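PDB 5UL3: 4'-phospho-dehydrooxetanocin synthase from Bacillus megaterium, which catalyses the oxidative ring contraction of dAMP to an oxetane aldehyde in oxetanocin A biosynthesis, using cobalamin, a [4Fe-4S] cluster and S-adenosylmethionine. Local coordinates for residues S543-Q557 / P574-V586. Numbering follows the deposited sequence. Where two conformers were deposited one is given.
Sequences SMEILMNTPYSRMVQ and PDMNMGRYATSFV. With EDO (1,2-ethanediol), chain Y.
In the cobalamin pocket, Glu545 forms a salt bridge with Arg580, OE1 to NH1 2.9 Å. Glu545 is also an S-adenosylmethionine-binding residue. The carboxylate and guanidinium planes are turned 60° apart. Arg580 CG sits between its backbone N and carbonyl carbon (chi1 72°), and the chain then runs extended to NE, which carries the charge out to Glu545. Met578 CE sits above one face of the guanidinium, near its rim. 1,2-Ethanediol, probably carried over from crystallisation, takes a hydrogen bond from Glu545 N on O1 and gives one from O2 to Glu545 O.

The backbones form a short, weakly bonded antiparallel pair of strands, with Leu547 and Arg580 as a non-hydrogen-bonded pair. Tyr581 N donates to Ile546 O at 2.8 Å, and Met548 N to Gly579 O at 2.9 Å. Water 1 joins Ile546 N to Tyr581 O. Opposite Asp575, Gly579 and Arg580 form a G1 beta bulge, and the positive phi of Gly579 is one that glycine takes easily.

Leu547, which touches cobalamin, lays CD2 3.6 Å from Arg580 CB. Met548 crosses Pro574 at about a right angle, CG to CB 3.6 Å. Pro574 CB also sits above one face of the Tyr581 ring, displaced to its margin. Tyr581 CE2 is 3.7 Å from Ser553 CB on helix 551-563, whose N-cap is Thr550. Water 2 links Tyr581 OH to Asn549 N. Ile546 CD1 packs across Thr583, 3.7 Å from its CB, and Val556 CG1 meets Thr583 CG2 tip to tip.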
loop_
_atom_site.group_PDB
_atom_site.type_symbol
_atom_site.label_atom_id
_atom_site.label_comp_id
_atom_site.label_asym_id
_atom_site.label_seq_id
_atom_site.Cartn_x
_atom_site.Cartn_y
_atom_site.Cartn_z
ATOM N N SER A 543 11.320 14.112 -8.035
ATOM C CA SER A 543 11.944 14.989 -7.051
ATOM C C SER A 543 11.442 14.668 -5.654
ATOM O O SER A 543 10.292 14.243 -5.461
ATOM C CB SER A 543 11.670 16.463 -7.342
ATOM O OG SER A 543 12.304 16.858 -8.536
ATOM N N MET A 544 12.316 14.891 -4.680
ATOM C CA MET A 544 12.019 14.576 -3.291
ATOM C C MET A 544 10.813 15.360 -2.799
ATOM O O MET A 544 10.725 16.579 -2.986
ATOM C CB MET A 544 13.229 14.893 -2.413
ATOM C CG MET A 544 12.975 14.707 -0.914
ATOM S SD MET A 544 12.765 12.992 -0.408
ATOM C CE MET A 544 14.397 12.321 -0.664
ATOM N N GLU A 545 9.873 14.641 -2.194
ATOM C CA GLU A 545 8.750 15.221 -1.472
ATOM C C GLU A 545 9.007 14.950 0.000
ATOM O O GLU A 545 9.164 13.794 0.407
ATOM C CB GLU A 545 7.416 14.628 -1.943
ATOM C CG GLU A 545 7.038 15.097 -3.338
ATOM C CD GLU A 545 5.873 14.324 -3.933
ATOM O OE1 GLU A 545 5.240 13.530 -3.202
ATOM O OE2 GLU A 545 5.599 14.512 -5.138
ATOM N N ILE A 546 9.101 16.012 0.786
ATOM C CA ILE A 546 9.578 15.920 2.158
ATOM C C ILE A 546 8.369 15.801 3.071
ATOM O O ILE A 546 7.602 16.759 3.233
ATOM C CB ILE A 546 10.453 17.125 2.520
ATOM C CG1 ILE A 546 11.588 17.251 1.501
ATOM C CG2 ILE A 546 11.001 16.972 3.923
ATOM C CD1 ILE A 546 12.512 18.433 1.737
ATOM N N LEU A 547 8.185 14.623 3.662
ATOM C CA LEU A 547 7.026 14.425 4.513
ATOM C C LEU A 547 7.301 14.958 5.911
ATOM O O LEU A 547 8.450 15.187 6.305
ATOM C CB LEU A 547 6.644 12.941 4.580
ATOM C CG LEU A 547 6.190 12.236 3.298
ATOM C CD1 LEU A 547 5.761 10.817 3.614
ATOM C CD2 LEU A 547 5.068 12.991 2.599
ATOM N N MET A 548 6.219 15.152 6.668
ATOM C CA MET A 548 6.348 15.520 8.069
ATOM C C MET A 548 7.053 14.410 8.840
ATOM O O MET A 548 7.003 13.232 8.467
ATOM C CB MET A 548 4.965 15.787 8.688
ATOM C CG MET A 548 4.172 16.906 8.018
ATOM S SD MET A 548 2.473 17.023 8.655
ATOM C CE MET A 548 2.795 17.304 10.398
ATOM N N ASN A 549 7.735 14.800 9.916
ATOM C CA ASN A 549 8.334 13.877 10.878
ATOM C C ASN A 549 9.478 13.058 10.295
ATOM O O ASN A 549 9.782 11.971 10.802
ATOM C CB ASN A 549 7.282 12.934 11.478
ATOM C CG ASN A 549 6.246 13.673 12.293
ATOM O OD1 ASN A 549 6.571 14.618 13.015
ATOM N ND2 ASN A 549 4.993 13.259 12.174
ATOM N N THR A 550 10.140 13.561 9.236
ATOM C CA THR A 550 11.250 12.840 8.641
ATOM C C THR A 550 12.587 13.416 9.094
ATOM O O THR A 550 12.718 14.629 9.278
ATOM C CB THR A 550 11.198 12.926 7.115
ATOM O OG1 THR A 550 11.116 14.306 6.718
ATOM C CG2 THR A 550 10.008 12.128 6.574
ATOM N N PRO A 551 13.598 12.553 9.227
ATOM C CA PRO A 551 14.972 13.057 9.370
ATOM C C PRO A 551 15.354 14.042 8.287
ATOM O O PRO A 551 16.070 15.012 8.565
ATOM C CB PRO A 551 15.814 11.772 9.295
ATOM C CG PRO A 551 14.920 10.711 9.818
ATOM C CD PRO A 551 13.547 11.085 9.285
ATOM N N TYR A 552 14.892 13.826 7.052
ATOM C CA TYR A 552 15.261 14.743 5.975
ATOM C C TYR A 552 14.697 16.142 6.210
ATOM O O TYR A 552 15.369 17.141 5.921
ATOM C CB TYR A 552 14.802 14.197 4.621
ATOM C CG TYR A 552 15.525 14.821 3.435
ATOM C CD1 TYR A 552 15.065 16.001 2.859
ATOM C CD2 TYR A 552 16.663 14.226 2.894
ATOM C CE1 TYR A 552 15.716 16.584 1.770
ATOM C CE2 TYR A 552 17.327 14.803 1.814
ATOM C CZ TYR A 552 16.845 15.978 1.259
ATOM O OH TYR A 552 17.480 16.573 0.194
ATOM N N SER A 553 13.464 16.248 6.722
ATOM C CA SER A 553 12.926 17.573 7.020
ATOM C C SER A 553 13.769 18.266 8.083
ATOM O O SER A 553 14.037 19.471 7.989
ATOM C CB SER A 553 11.461 17.496 7.466
ATOM O OG SER A 553 11.305 16.839 8.720
ATOM N N ARG A 554 14.237 17.516 9.076
ATOM C CA ARG A 554 15.091 18.127 10.092
ATOM C C ARG A 554 16.469 18.479 9.538
ATOM O O ARG A 554 17.064 19.478 9.964
ATOM C CB ARG A 554 15.198 17.206 11.304
ATOM C CG ARG A 554 13.833 16.912 11.919
ATOM C CD ARG A 554 13.927 16.243 13.280
ATOM N NE ARG A 554 14.465 14.889 13.212
ATOM C CZ ARG A 554 13.740 13.801 12.959
ATOM N NH1 ARG A 554 12.432 13.895 12.729
ATOM N NH2 ARG A 554 14.328 12.612 12.936
ATOM N N MET A 555 16.984 17.691 8.587
ATOM C CA MET A 555 18.216 18.069 7.894
ATOM C C MET A 555 18.036 19.376 7.144
ATOM O O MET A 555 18.940 20.222 7.118
ATOM C CB MET A 555 18.644 16.963 6.927
ATOM C CG MET A 555 19.042 15.668 7.602
ATOM S SD MET A 555 18.952 14.220 6.509
ATOM C CE MET A 555 20.016 14.690 5.149
ATOM N N VAL A 556 16.875 19.559 6.517
ATOM C CA VAL A 556 16.598 20.799 5.804
ATOM C C VAL A 556 16.490 21.955 6.789
ATOM O O VAL A 556 17.065 23.030 6.576
ATOM C CB VAL A 556 15.321 20.657 4.962
ATOM C CG1 VAL A 556 14.811 22.029 4.513
ATOM C CG2 VAL A 556 15.597 19.766 3.774
ATOM N N GLN A 557 15.757 21.749 7.884
ATOM C CA GLN A 557 15.647 22.784 8.906
ATOM C C GLN A 557 17.019 23.145 9.476
ATOM O O GLN A 557 17.286 24.314 9.778
ATOM C CB GLN A 557 14.686 22.323 10.002
ATOM C CG GLN A 557 13.217 22.420 9.591
ATOM C CD GLN A 557 12.298 21.533 10.418
ATOM O OE1 GLN A 557 12.755 20.673 11.170
ATOM N NE2 GLN A 557 10.989 21.735 10.272
ATOM N N PRO A 574 3.787 22.771 7.409
ATOM C CA PRO A 574 3.497 21.674 6.484
ATOM C C PRO A 574 2.071 21.760 5.959
ATOM O O PRO A 574 1.226 22.490 6.479
ATOM C CB PRO A 574 3.691 20.428 7.352
ATOM C CG PRO A 574 3.282 20.879 8.710
ATOM C CD PRO A 574 3.719 22.337 8.815
ATOM N N ASP A 575 1.820 21.000 4.896
ATOM C CA ASP A 575 0.466 20.815 4.390
ATOM C C ASP A 575 -0.202 19.694 5.180
ATOM O O ASP A 575 0.323 18.577 5.254
ATOM C CB ASP A 575 0.483 20.489 2.898
ATOM C CG ASP A 575 -0.909 20.297 2.323
ATOM O OD1 ASP A 575 -1.894 20.695 2.978
ATOM O OD2 ASP A 575 -1.021 19.750 1.208
ATOM N N MET A 576 -1.359 19.999 5.772
ATOM C CA MET A 576 -2.096 19.008 6.550
ATOM C C MET A 576 -2.711 17.939 5.649
ATOM O O MET A 576 -2.697 16.745 5.980
ATOM C CB MET A 576 -3.166 19.737 7.359
ATOM C CG MET A 576 -3.924 18.920 8.353
ATOM S SD MET A 576 -5.675 18.929 8.007
ATOM C CE MET A 576 -5.721 17.485 6.971
ATOM N N ASN A 577 -3.242 18.350 4.496
ATOM C CA ASN A 577 -3.917 17.432 3.584
ATOM C C ASN A 577 -2.946 16.447 2.937
ATOM O O ASN A 577 -3.326 15.307 2.645
ATOM C CB ASN A 577 -4.673 18.251 2.526
ATOM C CG ASN A 577 -5.287 17.394 1.445
ATOM O OD1 ASN A 577 -6.103 16.513 1.719
ATOM N ND2 ASN A 577 -4.913 17.663 0.196
ATOM N N MET A 578 -1.697 16.853 2.708
ATOM C CA MET A 578 -0.717 15.981 2.074
ATOM C C MET A 578 0.392 15.541 3.018
ATOM O O MET A 578 1.309 14.826 2.587
ATOM C CB MET A 578 -0.117 16.668 0.840
ATOM C CG MET A 578 -1.115 16.858 -0.304
ATOM S SD MET A 578 -1.972 15.330 -0.785
ATOM C CE MET A 578 -0.612 14.278 -1.296
ATOM N N GLY A 579 0.332 15.933 4.289
ATOM C CA GLY A 579 1.314 15.491 5.268
ATOM C C GLY A 579 2.747 15.803 4.903
ATOM O O GLY A 579 3.653 15.029 5.251
ATOM N N ARG A 580 2.986 16.919 4.213
ATOM C CA ARG A 580 4.318 17.172 3.681
ATOM C C ARG A 580 4.591 18.664 3.600
ATOM O O ARG A 580 3.677 19.491 3.564
ATOM C CB ARG A 580 4.505 16.547 2.295
ATOM C CG ARG A 580 3.753 17.249 1.173
ATOM C CD ARG A 580 3.810 16.408 -0.101
ATOM N NE ARG A 580 3.063 17.001 -1.209
ATOM C CZ ARG A 580 2.652 16.323 -2.278
ATOM N NH1 ARG A 580 2.908 15.024 -2.382
ATOM N NH2 ARG A 580 1.982 16.942 -3.239
ATOM N N TYR A 581 5.874 18.985 3.558
ATOM C CA TYR A 581 6.346 20.347 3.390
ATOM C C TYR A 581 6.507 20.656 1.911
ATOM O O TYR A 581 6.692 19.757 1.086
ATOM C CB TYR A 581 7.690 20.546 4.091
ATOM C CG TYR A 581 7.686 20.354 5.586
ATOM C CD1 TYR A 581 7.313 21.388 6.438
ATOM C CD2 TYR A 581 8.086 19.148 6.155
ATOM C CE1 TYR A 581 7.321 21.228 7.809
ATOM C CE2 TYR A 581 8.096 18.977 7.533
ATOM C CZ TYR A 581 7.717 20.024 8.353
ATOM O OH TYR A 581 7.728 19.867 9.722
ATOM N N ALA A 582 6.419 21.940 1.582
ATOM C CA ALA A 582 6.808 22.448 0.274
ATOM C C ALA A 582 8.160 23.132 0.450
ATOM O O ALA A 582 8.281 24.069 1.243
ATOM C CB ALA A 582 5.755 23.407 -0.276
ATOM N N THR A 583 9.178 22.635 -0.255
ATOM C CA THR A 583 10.571 22.955 0.041
ATOM C C THR A 583 11.321 23.338 -1.227
ATOM O O THR A 583 11.226 22.640 -2.244
ATOM C CB THR A 583 11.280 21.759 0.700
ATOM O OG1 THR A 583 10.448 21.209 1.735
ATOM C CG2 THR A 583 12.636 22.177 1.292
ATOM N N SER A 584 12.078 24.432 -1.158
ATOM C CA SER A 584 12.929 24.857 -2.260
ATOM C C SER A 584 14.298 24.190 -2.162
ATOM O O SER A 584 14.672 23.625 -1.133
ATOM C CB SER A 584 13.079 26.380 -2.274
ATOM O OG SER A 584 11.829 27.027 -2.433
ATOM N N PHE A 585 15.051 24.261 -3.258
ATOM C CA PHE A 585 16.364 23.633 -3.340
ATOM C C PHE A 585 17.447 24.605 -2.895
ATOM O O PHE A 585 17.410 25.785 -3.246
ATOM C CB PHE A 585 16.657 23.180 -4.773
ATOM C CG PHE A 585 15.875 21.962 -5.204
ATOM C CD1 PHE A 585 14.499 22.020 -5.367
ATOM C CD2 PHE A 585 16.528 20.777 -5.465
ATOM C CE1 PHE A 585 13.778 20.896 -5.765
ATOM C CE2 PHE A 585 15.823 19.640 -5.856
ATOM C CZ PHE A 585 14.439 19.707 -6.011
ATOM N N VAL A 586 18.426 24.087 -2.148
ATOM C CA VAL A 586 19.540 24.917 -1.700
ATOM C C VAL A 586 20.428 25.311 -2.876
ATOM O O VAL A 586 21.078 26.365 -2.844
ATOM C CB VAL A 586 20.336 24.197 -0.595
ATOM C CG1 VAL A 586 21.204 23.079 -1.175
ATOM C CG2 VAL A 586 21.191 25.198 0.177
HETATM C C1 EDO Y . 9.451 10.345 -2.322
HETATM O O1 EDO Y . 9.490 11.702 -2.778
HETATM C C2 EDO Y . 9.805 10.297 -0.844
HETATM O O2 EDO Y . 8.964 11.192 -0.112
HETATM O O HOH W 1 8.799 18.880 -0.228
HETATM O O HOH W 2 7.483 17.469 10.821
#